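Local coordinates for tyrosine-protein phosphatase YwqE (Bacillus subtilis, PDB 3QY7) that removes phosphate from phosphotyrosine residues of the proteins YwqD, YwqF and Ssb as a manganese-dependent phosphatase of PHP-like TIM-barrel fold, at residues Ser193-His196 against Asn202-Thr205; His5-Ile8 against Met12-Gly15; Thr225-Leu230 against Thr236-Pro241; Leu182-Leu187 against Lys214-Glu219. One frame throughout, in Å; residues are numbered along the deposited sequence. Where two conformers were deposited one is given.

Contact 1 of 4, residues Ser193-His196 against Asn202-Thr205; sequences SDAH and NFHT. With FE (Fe (III) ion), chain C; MG (magnesium ion), chain D.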
loop_
_atom_site.group_PDB
_atom_site.type_symbol
_atom_site.label_atom_id
_atom_site.label_comp_id
_atom_site.label_asym_id
_atom_site.label_seq_id
_atom_site.Cartn_x
_atom_site.Cartn_y
_atom_site.Cartn_z
ATOM N N SER A 193 0.846 5.785 2.708
ATOM C CA SER A 193 0.350 6.191 4.025
ATOM C C SER A 193 -0.256 5.091 4.863
ATOM O O SER A 193 -0.035 5.055 6.079
ATOM C CB SER A 193 -0.691 7.316 3.902
ATOM O OG SER A 193 -1.919 6.823 3.361
ATOM N N ASP A 194 -1.099 4.254 4.241
ATOM C CA ASP A 194 -1.945 3.356 4.988
ATOM C C ASP A 194 -2.735 4.187 6.027
ATOM O O ASP A 194 -2.990 3.733 7.147
ATOM C CB ASP A 194 -1.076 2.289 5.668
ATOM C CG ASP A 194 -1.850 1.067 6.059
ATOM O OD1 ASP A 194 -3.090 1.002 5.856
ATOM O OD2 ASP A 194 -1.190 0.138 6.575
ATOM N N ALA A 195 -3.100 5.413 5.665
ATOM C CA ALA A 195 -3.839 6.281 6.583
ATOM C C ALA A 195 -5.204 5.727 6.972
ATOM O O ALA A 195 -5.943 5.205 6.128
ATOM C CB ALA A 195 -3.999 7.696 5.983
ATOM N N HIS A 196 -5.558 5.860 8.251
ATOM C CA HIS A 196 -6.898 5.467 8.720
ATOM C C HIS A 196 -7.687 6.629 9.316
ATOM O O HIS A 196 -8.898 6.569 9.385
ATOM C CB HIS A 196 -6.832 4.361 9.784
ATOM C CG HIS A 196 -6.566 2.992 9.241
ATOM N ND1 HIS A 196 -5.441 2.684 8.510
ATOM C CD2 HIS A 196 -7.243 1.830 9.391
ATOM C CE1 HIS A 196 -5.450 1.403 8.198
ATOM N NE2 HIS A 196 -6.535 0.861 8.716
ATOM N N ASN A 202 -2.077 8.525 10.565
ATOM C CA ASN A 202 -2.243 9.499 9.527
ATOM C C ASN A 202 -1.149 9.450 8.447
ATOM O O ASN A 202 -0.619 8.431 8.258
ATOM C CB ASN A 202 -2.436 10.858 10.109
ATOM C CG ASN A 202 -1.329 11.246 10.959
ATOM O OD1 ASN A 202 -0.298 10.643 10.917
ATOM N ND2 ASN A 202 -1.504 12.280 11.706
ATOM N N PHE A 203 -0.917 10.491 7.687
ATOM C CA PHE A 203 -0.061 10.332 6.535
ATOM C C PHE A 203 1.488 10.335 6.740
ATOM O O PHE A 203 2.119 9.355 6.446
ATOM C CB PHE A 203 -0.455 11.376 5.485
ATOM C CG PHE A 203 -1.794 11.135 4.871
ATOM C CD1 PHE A 203 -2.930 11.504 5.528
ATOM C CD2 PHE A 203 -1.938 10.513 3.660
ATOM C CE1 PHE A 203 -4.133 11.259 5.018
ATOM C CE2 PHE A 203 -3.131 10.294 3.170
ATOM C CZ PHE A 203 -4.247 10.650 3.853
ATOM N N HIS A 204 2.035 11.412 7.303
ATOM C CA HIS A 204 3.476 11.484 7.577
ATOM C C HIS A 204 4.347 11.297 6.328
ATOM O O HIS A 204 5.487 10.821 6.375
ATOM C CB HIS A 204 3.841 10.588 8.773
ATOM C CG HIS A 204 3.549 11.259 10.078
ATOM N ND1 HIS A 204 4.470 12.060 10.719
ATOM C CD2 HIS A 204 2.407 11.359 10.792
ATOM C CE1 HIS A 204 3.925 12.575 11.806
ATOM N NE2 HIS A 204 2.676 12.152 11.880
ATOM N N THR A 205 3.777 11.723 5.208
ATOM C CA THR A 205 4.361 11.552 3.891
ATOM C C THR A 205 5.703 12.274 3.733
ATOM O O THR A 205 6.707 11.662 3.355
ATOM C CB THR A 205 3.374 12.062 2.818
ATOM O OG1 THR A 205 2.052 11.580 3.123
ATOM C CG2 THR A 205 3.781 11.585 1.448
HETATM FE FE FE C . -4.037 -0.920 5.237
HETATM MG MG MG D . -6.858 -1.163 8.485
HETATM O O HOH W 1 1.902 6.572 7.338
HETATM O O HOH W 2 -0.397 5.946 9.240
HETATM O O HOH W 3 -2.665 -1.914 6.040
#
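Ser193 meets Phe203 through its beta carbon: CB lies 3.4 Å from Phe203 CD2, approaching the ring obliquely. Its hydroxyl does other work. With a chi1 of 72° Ser193 OG sits between the backbone N and the carbonyl carbon and folds back onto the chain, where it accepts from Ala195 N at 2.9 Å and closes an ST turn. The carboxylate of Asp3 and the backbone O of His5 are both acceptors beside the same OG, and must share or compete for its single proton. Water links the carbonyl of Ser193 to the other segment: one molecule bridges Ser193 O at 2.8 Å and Phe203 O at 2.9 Å, and a second bridges Asn202 O and, weakly, Ser193 O. Each water has more acceptors near it than it can serve, so not all these bonds need be made at once.

Asp194 points away from 202-205 and binds the iron through OD1 at 2.2 Å, while OD2 takes a bond from a water that also sits on the iron. Both segments belong to the loop that follows strand 190-192, at the metal-bearing end of this PHP-like TIM barrel, and the second runs up to His204, the N-cap of helix 205-216. Ala195 lays its methyl over one face of the Phe203 ring, a CH-pi contact with CB 3.7 Å from the ring centroid and 14° off the normal. Met25 and Ala29 of helix 19-31 touch Ala195 and Phe203 respectively. His196 turns its imidazole so that ND1 donates to Asp194 O at 3.0 Å; the oxygen lies in the ring plane, and NE2 coordinates magnesium at 2.1 Å.

Contact 2 of 4, residues His5-Ile8 against Met12-Gly15; sequences HCHI and MDDG. With FE (Fe (III) ion), chain C; MG (magnesium ion), chain D.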
loop_
_atom_site.group_PDB
_atom_site.type_symbol
_atom_site.label_atom_id
_atom_site.label_comp_id
_atom_site.label_asym_id
_atom_site.label_seq_id
_atom_site.Cartn_x
_atom_site.Cartn_y
_atom_site.Cartn_z
ATOM N N HIS A 5 -1.981 3.225 -0.960
ATOM C CA HIS A 5 -2.580 2.425 0.123
ATOM C C HIS A 5 -3.160 3.400 1.144
ATOM O O HIS A 5 -2.420 4.152 1.766
ATOM C CB HIS A 5 -1.488 1.522 0.733
ATOM C CG HIS A 5 -1.952 0.613 1.837
ATOM N ND1 HIS A 5 -1.194 -0.463 2.243
ATOM C CD2 HIS A 5 -3.081 0.582 2.587
ATOM C CE1 HIS A 5 -1.818 -1.098 3.225
ATOM N NE2 HIS A 5 -2.969 -0.493 3.444
ATOM N N CYS A 6 -4.483 3.409 1.289
ATOM C CA CYS A 6 -5.137 4.429 2.114
ATOM C C CYS A 6 -6.567 4.017 2.430
ATOM O O CYS A 6 -7.297 3.529 1.563
ATOM C CB CYS A 6 -5.134 5.761 1.368
ATOM S SG CYS A 6 -5.540 7.165 2.416
ATOM N N HIS A 7 -6.966 4.205 3.682
ATOM C CA HIS A 7 -8.285 3.803 4.124
ATOM C C HIS A 7 -9.146 5.033 4.321
ATOM O O HIS A 7 -9.673 5.308 5.410
ATOM C CB HIS A 7 -8.143 2.917 5.366
ATOM C CG HIS A 7 -7.333 1.692 5.105
ATOM N ND1 HIS A 7 -7.909 0.483 4.775
ATOM C CD2 HIS A 7 -5.994 1.504 5.043
ATOM C CE1 HIS A 7 -6.950 -0.408 4.576
ATOM N NE2 HIS A 7 -5.781 0.186 4.715
ATOM N N ILE A 8 -9.285 5.786 3.224
ATOM C CA ILE A 8 -10.022 7.045 3.201
ATOM C C ILE A 8 -11.529 6.869 2.939
ATOM O O ILE A 8 -12.314 7.744 3.300
ATOM C CB ILE A 8 -9.393 8.060 2.199
ATOM C CG1 ILE A 8 -9.910 9.483 2.457
ATOM C CG2 ILE A 8 -9.652 7.625 0.752
ATOM C CD1 ILE A 8 -9.104 10.542 1.708
ATOM N N MET A 12 -16.288 1.485 5.590
ATOM C CA MET A 12 -15.915 0.278 4.912
ATOM C C MET A 12 -15.085 -0.638 5.738
ATOM O O MET A 12 -15.116 -1.813 5.622
ATOM C CB MET A 12 -15.116 0.595 3.655
ATOM C CG MET A 12 -15.861 1.314 2.660
ATOM S SD MET A 12 -15.603 0.687 1.019
ATOM C CE MET A 12 -16.997 1.274 0.266
ATOM N N ASP A 13 -14.325 -0.008 6.588
ATOM C CA ASP A 13 -13.269 -0.626 7.296
ATOM C C ASP A 13 -12.878 0.124 8.574
ATOM O O ASP A 13 -13.634 0.814 9.153
ATOM C CB ASP A 13 -12.117 -1.174 6.439
ATOM C CG ASP A 13 -11.267 -0.079 5.807
ATOM O OD1 ASP A 13 -11.486 1.031 6.152
ATOM O OD2 ASP A 13 -10.445 -0.439 5.023
ATOM N N ASP A 14 -11.666 -0.113 8.999
ATOM C CA ASP A 14 -11.176 0.571 10.164
ATOM C C ASP A 14 -10.634 1.981 9.905
ATOM O O ASP A 14 -10.180 2.623 10.769
ATOM C CB ASP A 14 -10.142 -0.288 10.858
ATOM C CG ASP A 14 -9.136 -0.790 9.929
ATOM O OD1 ASP A 14 -8.152 -1.275 10.427
ATOM O OD2 ASP A 14 -9.312 -0.739 8.684
ATOM N N GLY A 15 -10.744 2.448 8.681
ATOM C CA GLY A 15 -10.315 3.785 8.378
ATOM C C GLY A 15 -11.497 4.754 8.530
ATOM O O GLY A 15 -12.122 4.696 9.581
HETATM FE FE FE C . -4.037 -0.920 5.237
HETATM MG MG MG D . -6.858 -1.163 8.485
HETATM O O HOH W 3 -2.665 -1.914 6.040
#
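Asp13 reaches His7 with one carboxylate oxygen: OD2 accepts from His7 ND1 at 2.7 Å, with an N-H...O angle of 158°. The bond comes to the syn side of the carboxylate but 31° out of its plane, whereas OD2 stays near the plane of the imidazole, at its edge. The two side chains cross at about a right angle. A chi1 of 70° tucks the Asp13 carboxylate between its own backbone N and carbonyl carbon, which lets OD1 accept from Gly15 N at 3.0 Å in an Asx turn. OD2 is gripped a second time, by the backbone N of His42, whose ring stacks on that of His7 and which binds magnesium together with His196.

Asp14, next along, turns its carboxylate to the same magnesium. In the conformer described both oxygens bind the ion, OD1 at 2.3 Å and OD2 at 2.5 Å, though a second conformer makes this bidentate mode less certain. Gly15 closes the turn and brings its backbone close to His7, with CA 3.4 Å from His7 O in a CA-H...O contact.

Both segments belong to the loop between strand 2-3 and helix 19-31; on its first part His5 and His7 form the His-X-His pair found in PHP-family metal sites. NE2 of each lies 2.1 Å from the iron, which Glu80 and Asp194 also bind, and His5 ND1 is hydrogen-bonded to Gln161. With its ND1-H engaged in a hydrogen bond to Asp13, His7 uses NE2 for the iron; the second-shell carboxylate orients the ring and would be expected to make that nitrogen a stronger donor to the metal.

Contact 3 of 4, residues Thr225-Leu230 against Thr236-Pro241; sequences TENAEL and TIFRQP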
loop_
_atom_site.group_PDB
_atom_site.type_symbol
_atom_site.label_atom_id
_atom_site.label_comp_id
_atom_site.label_asym_id
_atom_site.label_seq_id
_atom_site.Cartn_x
_atom_site.Cartn_y
_atom_site.Cartn_z
ATOM N N THR A 225 8.890 7.261 -5.260
ATOM C CA THR A 225 7.769 8.090 -5.588
ATOM C C THR A 225 7.324 7.899 -7.035
ATOM O O THR A 225 6.180 7.846 -7.301
ATOM C CB THR A 225 8.109 9.588 -5.325
ATOM O OG1 THR A 225 8.493 9.769 -3.985
ATOM C CG2 THR A 225 6.979 10.489 -5.695
ATOM N N GLU A 226 8.258 7.897 -7.980
ATOM C CA GLU A 226 7.890 7.699 -9.383
ATOM C C GLU A 226 7.307 6.300 -9.609
ATOM O O GLU A 226 6.550 6.097 -10.545
ATOM C CB GLU A 226 9.051 7.992 -10.347
ATOM C CG GLU A 226 10.147 6.934 -10.390
ATOM C CD GLU A 226 11.201 7.219 -11.461
ATOM O OE1 GLU A 226 12.396 6.909 -11.221
ATOM O OE2 GLU A 226 10.837 7.749 -12.541
ATOM N N ASN A 227 7.656 5.336 -8.759
ATOM C CA ASN A 227 7.069 4.009 -8.901
ATOM C C ASN A 227 5.557 4.037 -8.748
ATOM O O ASN A 227 4.879 3.293 -9.416
ATOM C CB ASN A 227 7.672 2.984 -7.937
ATOM C CG ASN A 227 8.895 2.300 -8.506
ATOM O OD1 ASN A 227 9.177 2.394 -9.702
ATOM N ND2 ASN A 227 9.632 1.600 -7.646
ATOM N N ALA A 228 5.042 4.913 -7.886
ATOM C CA ALA A 228 3.585 5.083 -7.772
ATOM C C ALA A 228 2.972 5.653 -9.060
ATOM O O ALA A 228 1.880 5.250 -9.451
ATOM C CB ALA A 228 3.216 5.940 -6.554
ATOM N N GLU A 229 3.695 6.560 -9.724
ATOM C CA GLU A 229 3.258 7.110 -11.017
ATOM C C GLU A 229 3.279 6.020 -12.084
ATOM O O GLU A 229 2.356 5.915 -12.910
ATOM C CB GLU A 229 4.141 8.296 -11.463
ATOM C CG GLU A 229 4.120 9.522 -10.572
ATOM C CD GLU A 229 2.961 10.500 -10.842
ATOM O OE1 GLU A 229 2.879 11.506 -10.108
ATOM O OE2 GLU A 229 2.137 10.275 -11.753
ATOM N N LEU A 230 4.327 5.192 -12.076
ATOM C CA LEU A 230 4.386 4.072 -13.012
ATOM C C LEU A 230 3.249 3.096 -12.780
ATOM O O LEU A 230 2.609 2.641 -13.729
ATOM C CB LEU A 230 5.742 3.337 -12.945
ATOM C CG LEU A 230 6.957 4.153 -13.379
ATOM C CD1 LEU A 230 8.212 3.449 -12.915
ATOM C CD2 LEU A 230 6.974 4.384 -14.900
ATOM N N THR A 236 5.664 -0.747 -15.891
ATOM C CA THR A 236 6.508 -1.598 -15.075
ATOM C C THR A 236 7.328 -0.734 -14.121
ATOM O O THR A 236 7.976 0.210 -14.557
ATOM C CB THR A 236 7.417 -2.449 -15.974
ATOM O OG1 THR A 236 6.596 -3.248 -16.838
ATOM C CG2 THR A 236 8.322 -3.363 -15.131
ATOM N N ILE A 237 7.264 -1.030 -12.814
ATOM C CA ILE A 237 8.026 -0.300 -11.800
ATOM C C ILE A 237 9.532 -0.538 -11.926
ATOM O O ILE A 237 9.969 -1.538 -12.528
ATOM C CB ILE A 237 7.577 -0.652 -10.359
ATOM C CG1 ILE A 237 7.600 -2.169 -10.127
ATOM C CG2 ILE A 237 6.167 -0.112 -10.090
ATOM C CD1 ILE A 237 7.769 -2.566 -8.652
ATOM N N PHE A 238 10.311 0.379 -11.350
ATOM C CA PHE A 238 11.763 0.269 -11.357
ATOM C C PHE A 238 12.238 -0.442 -10.107
ATOM O O PHE A 238 11.800 -0.143 -8.986
ATOM C CB PHE A 238 12.434 1.638 -11.471
ATOM C CG PHE A 238 12.023 2.423 -12.688
ATOM C CD1 PHE A 238 11.927 3.808 -12.627
ATOM C CD2 PHE A 238 11.744 1.776 -13.901
ATOM C CE1 PHE A 238 11.561 4.547 -13.752
ATOM C CE2 PHE A 238 11.367 2.507 -15.025
ATOM C CZ PHE A 238 11.276 3.899 -14.941
ATOM N N ARG A 239 13.145 -1.385 -10.312
ATOM C CA ARG A 239 13.672 -2.186 -9.225
ATOM C C ARG A 239 15.185 -2.129 -9.234
ATOM O O ARG A 239 15.819 -1.994 -10.286
ATOM C CB ARG A 239 13.208 -3.647 -9.363
ATOM C CG ARG A 239 11.695 -3.806 -9.435
ATOM C CD ARG A 239 11.270 -5.152 -10.017
ATOM N NE ARG A 239 11.162 -6.151 -8.973
ATOM C CZ ARG A 239 10.025 -6.639 -8.479
ATOM N NH1 ARG A 239 8.832 -6.270 -8.933
ATOM N NH2 ARG A 239 10.099 -7.527 -7.514
ATOM N N GLN A 240 15.757 -2.230 -8.042
ATOM C CA GLN A 240 17.193 -2.431 -7.890
ATOM C C GLN A 240 17.407 -3.891 -7.438
ATOM O O GLN A 240 16.466 -4.535 -6.930
ATOM C CB GLN A 240 17.782 -1.420 -6.895
ATOM C CG GLN A 240 17.675 0.057 -7.322
ATOM C CD GLN A 240 18.489 0.412 -8.560
ATOM O OE1 GLN A 240 18.036 1.191 -9.408
ATOM N NE2 GLN A 240 19.691 -0.147 -8.672
ATOM N N PRO A 241 18.628 -4.431 -7.640
ATOM C CA PRO A 241 18.819 -5.837 -7.307
ATOM C C PRO A 241 18.569 -6.100 -5.824
ATOM O O PRO A 241 19.198 -5.454 -4.971
ATOM C CB PRO A 241 20.286 -6.103 -7.683
ATOM C CG PRO A 241 20.687 -4.984 -8.578
ATOM C CD PRO A 241 19.876 -3.802 -8.117
#
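Asn227 OD1 accepts the shortest polar bond here, from Phe238 N at 2.8 Å and a nearly straight 166°, with the donor tilted 28° from the carbonyl plane. The other end of the same amide answers it: ND2 donates to Phe238 O at 3.1 Å, in the carbonyl plane and on a lone pair. One side chain thus bonds to both the N-H and the C=O of a single residue, as a neighbouring strand might, and the paired bonds fix the rotation of the amide. ND2 also donates to His189 O, consistent with an acceptor for each N-H. Ile237 crosses Asn227 at about a right angle, and its CB packs 3.5 Å from Asn227 OD1.

The aromatic side of the contact is built round Phe238. With CG anti to its carbonyl carbon, the ring swings back over the helix, where Leu230 CD1 stands above the centre of one face, 3.6 Å from the centroid and close to the ring normal: a CH-pi contact. Glu226 comes in at the edge instead. Its OE1 lies near the ring plane, 3.4 Å from Phe238 CD1, and the carboxylate stands 83° to the ring, which would set the oxygen against positively polarised ring hydrogens. Leu230 CD1 also reaches Thr236 O at 3.6 Å.

After helix 219-232, which carries residues 225-230, the chain runs back along the starts of strands 159-163 and 190-192, where Ile237 packs on Ala159, His189 and Phe190. This is the end of the barrel away from the metals, and Asn227 joins the departing chain there to the last helix.

Contact 4 of 4, residues Leu182-Leu187 against Lys214-Glu219; sequences LVEANL and KEFGSE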
loop_
_atom_site.group_PDB
_atom_site.type_symbol
_atom_site.label_atom_id
_atom_site.label_comp_id
_atom_site.label_asym_id
_atom_site.label_seq_id
_atom_site.Cartn_x
_atom_site.Cartn_y
_atom_site.Cartn_z
ATOM N N LEU A 182 15.176 -2.719 5.271
ATOM C CA LEU A 182 14.471 -3.232 4.076
ATOM C C LEU A 182 14.679 -2.336 2.853
ATOM O O LEU A 182 14.917 -2.824 1.740
ATOM C CB LEU A 182 12.977 -3.421 4.375
ATOM C CG LEU A 182 12.575 -4.384 5.507
ATOM C CD1 LEU A 182 11.062 -4.577 5.642
ATOM C CD2 LEU A 182 13.311 -5.737 5.358
ATOM N N VAL A 183 14.600 -1.022 3.060
ATOM C CA VAL A 183 14.829 -0.078 1.966
ATOM C C VAL A 183 16.251 -0.202 1.398
ATOM O O VAL A 183 16.438 -0.260 0.189
ATOM C CB VAL A 183 14.541 1.404 2.358
ATOM C CG1 VAL A 183 14.924 2.317 1.206
ATOM C CG2 VAL A 183 13.040 1.607 2.719
ATOM N N GLU A 184 17.244 -0.251 2.283
ATOM C CA GLU A 184 18.646 -0.422 1.897
ATOM C C GLU A 184 18.874 -1.656 1.020
ATOM O O GLU A 184 19.657 -1.611 0.069
ATOM C CB GLU A 184 19.497 -0.556 3.157
ATOM C CG GLU A 184 20.965 -0.404 2.887
ATOM C CD GLU A 184 21.805 -0.543 4.130
ATOM O OE1 GLU A 184 22.237 -1.675 4.439
ATOM O OE2 GLU A 184 22.051 0.488 4.781
ATOM N N ALA A 185 18.189 -2.742 1.366
ATOM C CA ALA A 185 18.315 -4.029 0.674
ATOM C C ALA A 185 17.546 -4.093 -0.649
ATOM O O ALA A 185 17.468 -5.157 -1.281
ATOM C CB ALA A 185 17.862 -5.144 1.596
ATOM N N ASN A 186 16.976 -2.956 -1.062
ATOM C CA ASN A 186 16.211 -2.861 -2.323
ATOM C C ASN A 186 14.956 -3.733 -2.349
ATOM O O ASN A 186 14.517 -4.173 -3.416
ATOM C CB ASN A 186 17.101 -3.156 -3.546
ATOM C CG ASN A 186 18.202 -2.134 -3.729
ATOM O OD1 ASN A 186 19.343 -2.479 -4.075
ATOM N ND2 ASN A 186 17.876 -0.868 -3.505
ATOM N N LEU A 187 14.381 -3.986 -1.180
ATOM C CA LEU A 187 13.224 -4.865 -1.064
ATOM C C LEU A 187 11.894 -4.129 -1.057
ATOM O O LEU A 187 10.836 -4.757 -1.053
ATOM C CB LEU A 187 13.339 -5.731 0.195
ATOM C CG LEU A 187 14.535 -6.679 0.261
ATOM C CD1 LEU A 187 14.371 -7.522 1.508
ATOM C CD2 LEU A 187 14.657 -7.570 -0.986
ATOM N N LYS A 214 17.684 11.871 3.793
ATOM C CA LYS A 214 18.834 11.946 4.703
ATOM C C LYS A 214 19.657 10.661 4.709
ATOM O O LYS A 214 20.892 10.715 4.770
ATOM C CB LYS A 214 18.393 12.284 6.130
ATOM C CG LYS A 214 17.996 13.742 6.336
ATOM C CD LYS A 214 17.782 14.068 7.816
ATOM C CE LYS A 214 16.589 13.331 8.401
ATOM N NZ LYS A 214 16.440 13.537 9.879
ATOM N N GLU A 215 18.980 9.513 4.646
ATOM C CA GLU A 215 19.637 8.197 4.752
ATOM C C GLU A 215 20.285 7.691 3.471
ATOM O O GLU A 215 21.331 7.009 3.527
ATOM C CB GLU A 215 18.658 7.137 5.272
ATOM C CG GLU A 215 18.271 7.299 6.736
ATOM C CD GLU A 215 19.474 7.467 7.659
ATOM O OE1 GLU A 215 20.392 6.619 7.599
ATOM O OE2 GLU A 215 19.504 8.455 8.431
ATOM N N PHE A 216 19.681 8.015 2.328
ATOM C CA PHE A 216 20.070 7.396 1.058
ATOM C C PHE A 216 20.390 8.378 -0.057
ATOM O O PHE A 216 20.844 7.962 -1.134
ATOM C CB PHE A 216 18.972 6.440 0.570
ATOM C CG PHE A 216 18.618 5.369 1.548
ATOM C CD1 PHE A 216 19.494 4.320 1.809
ATOM C CD2 PHE A 216 17.398 5.403 2.206
ATOM C CE1 PHE A 216 19.152 3.317 2.725
ATOM C CE2 PHE A 216 17.042 4.423 3.117
ATOM C CZ PHE A 216 17.927 3.367 3.379
ATOM N N GLY A 217 20.163 9.665 0.181
ATOM C CA GLY A 217 20.303 10.664 -0.872
ATOM C C GLY A 217 19.021 10.825 -1.665
ATOM O O GLY A 217 18.065 10.071 -1.480
ATOM N N SER A 218 19.026 11.797 -2.567
ATOM C CA SER A 218 17.807 12.251 -3.240
ATOM C C SER A 218 17.238 11.261 -4.257
ATOM O O SER A 218 16.011 11.208 -4.477
ATOM C CB SER A 218 18.079 13.598 -3.921
ATOM O OG SER A 218 19.033 13.441 -4.960
ATOM N N GLU A 219 18.104 10.465 -4.873
ATOM C CA GLU A 219 17.661 9.629 -5.991
ATOM C C GLU A 219 16.755 8.480 -5.593
ATOM O O GLU A 219 15.855 8.124 -6.343
ATOM C CB GLU A 219 18.839 9.146 -6.841
ATOM C CG GLU A 219 19.545 10.295 -7.544
ATOM C CD GLU A 219 18.621 11.033 -8.496
ATOM O OE1 GLU A 219 18.158 12.145 -8.148
ATOM O OE2 GLU A 219 18.357 10.485 -9.586
#
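Phe216 overlaps the end of helix 173-184 with the outer part of its ring, meeting Val183 and Glu184 along one side of that helix. The closest approach is to Val183 CG1, 3.5 Å from Phe216 CE2, and the methyl comes to the ring obliquely. Val183 holds this branch anti to its backbone N (chi1 175°), the torsion that carries CG1 toward the phenyl group. Next to it, Glu184 N lies 3.8 Å from Phe216 CZ, also obliquely, and Glu184 CB 3.9 Å from Phe216 CE1. In the side chain of Glu184 it is the CB and CG part that does the touching.

Two adjacent outer helices of the barrel, 173-184 and 205-216, are joined here near their C-terminal ends, with strand 190-192 between them in the chain. The first ends in a Schellman motif: Leu187 N bonds to Leu182 O at 3.2 Å and Asn186 N to Val183 O at 3.0 Å, with Asn186 at positive phi (63°) as the C-prime residue. The second ends at Phe216, where Gly217 leaves helical geometry, also with positive phi (87°). Leu180, a turn before Glu184, touches both Phe216 and Glu215, while Glu215 CB covers part of one face of the phenyl ring.

Overall arrangement
Contacts 1 and 2 form one metal-binding unit, their centres about 10 Å apart. Asp194 N lies 2.8 Å from His5 O and Ala195 O lies 2.8 Å from His7 N, both probable hydrogen bonds. Contacts 1 and 2 share one iron, the magnesium and an iron-bound water; the second iron of the three-metal site is bound by Glu80, Glu108 and His136. Contact 4 encloses contact 1 in the chain, yet their nearest atoms are about 11 Å apart. Contacts 3 and 4 belong to the outer helices and the C-terminal tail, with centres about 13 Å apart, and touch where Gln240 meets Asn186. From contact 2 their centres are about 24 and 27 Å away, across the centre of the chain.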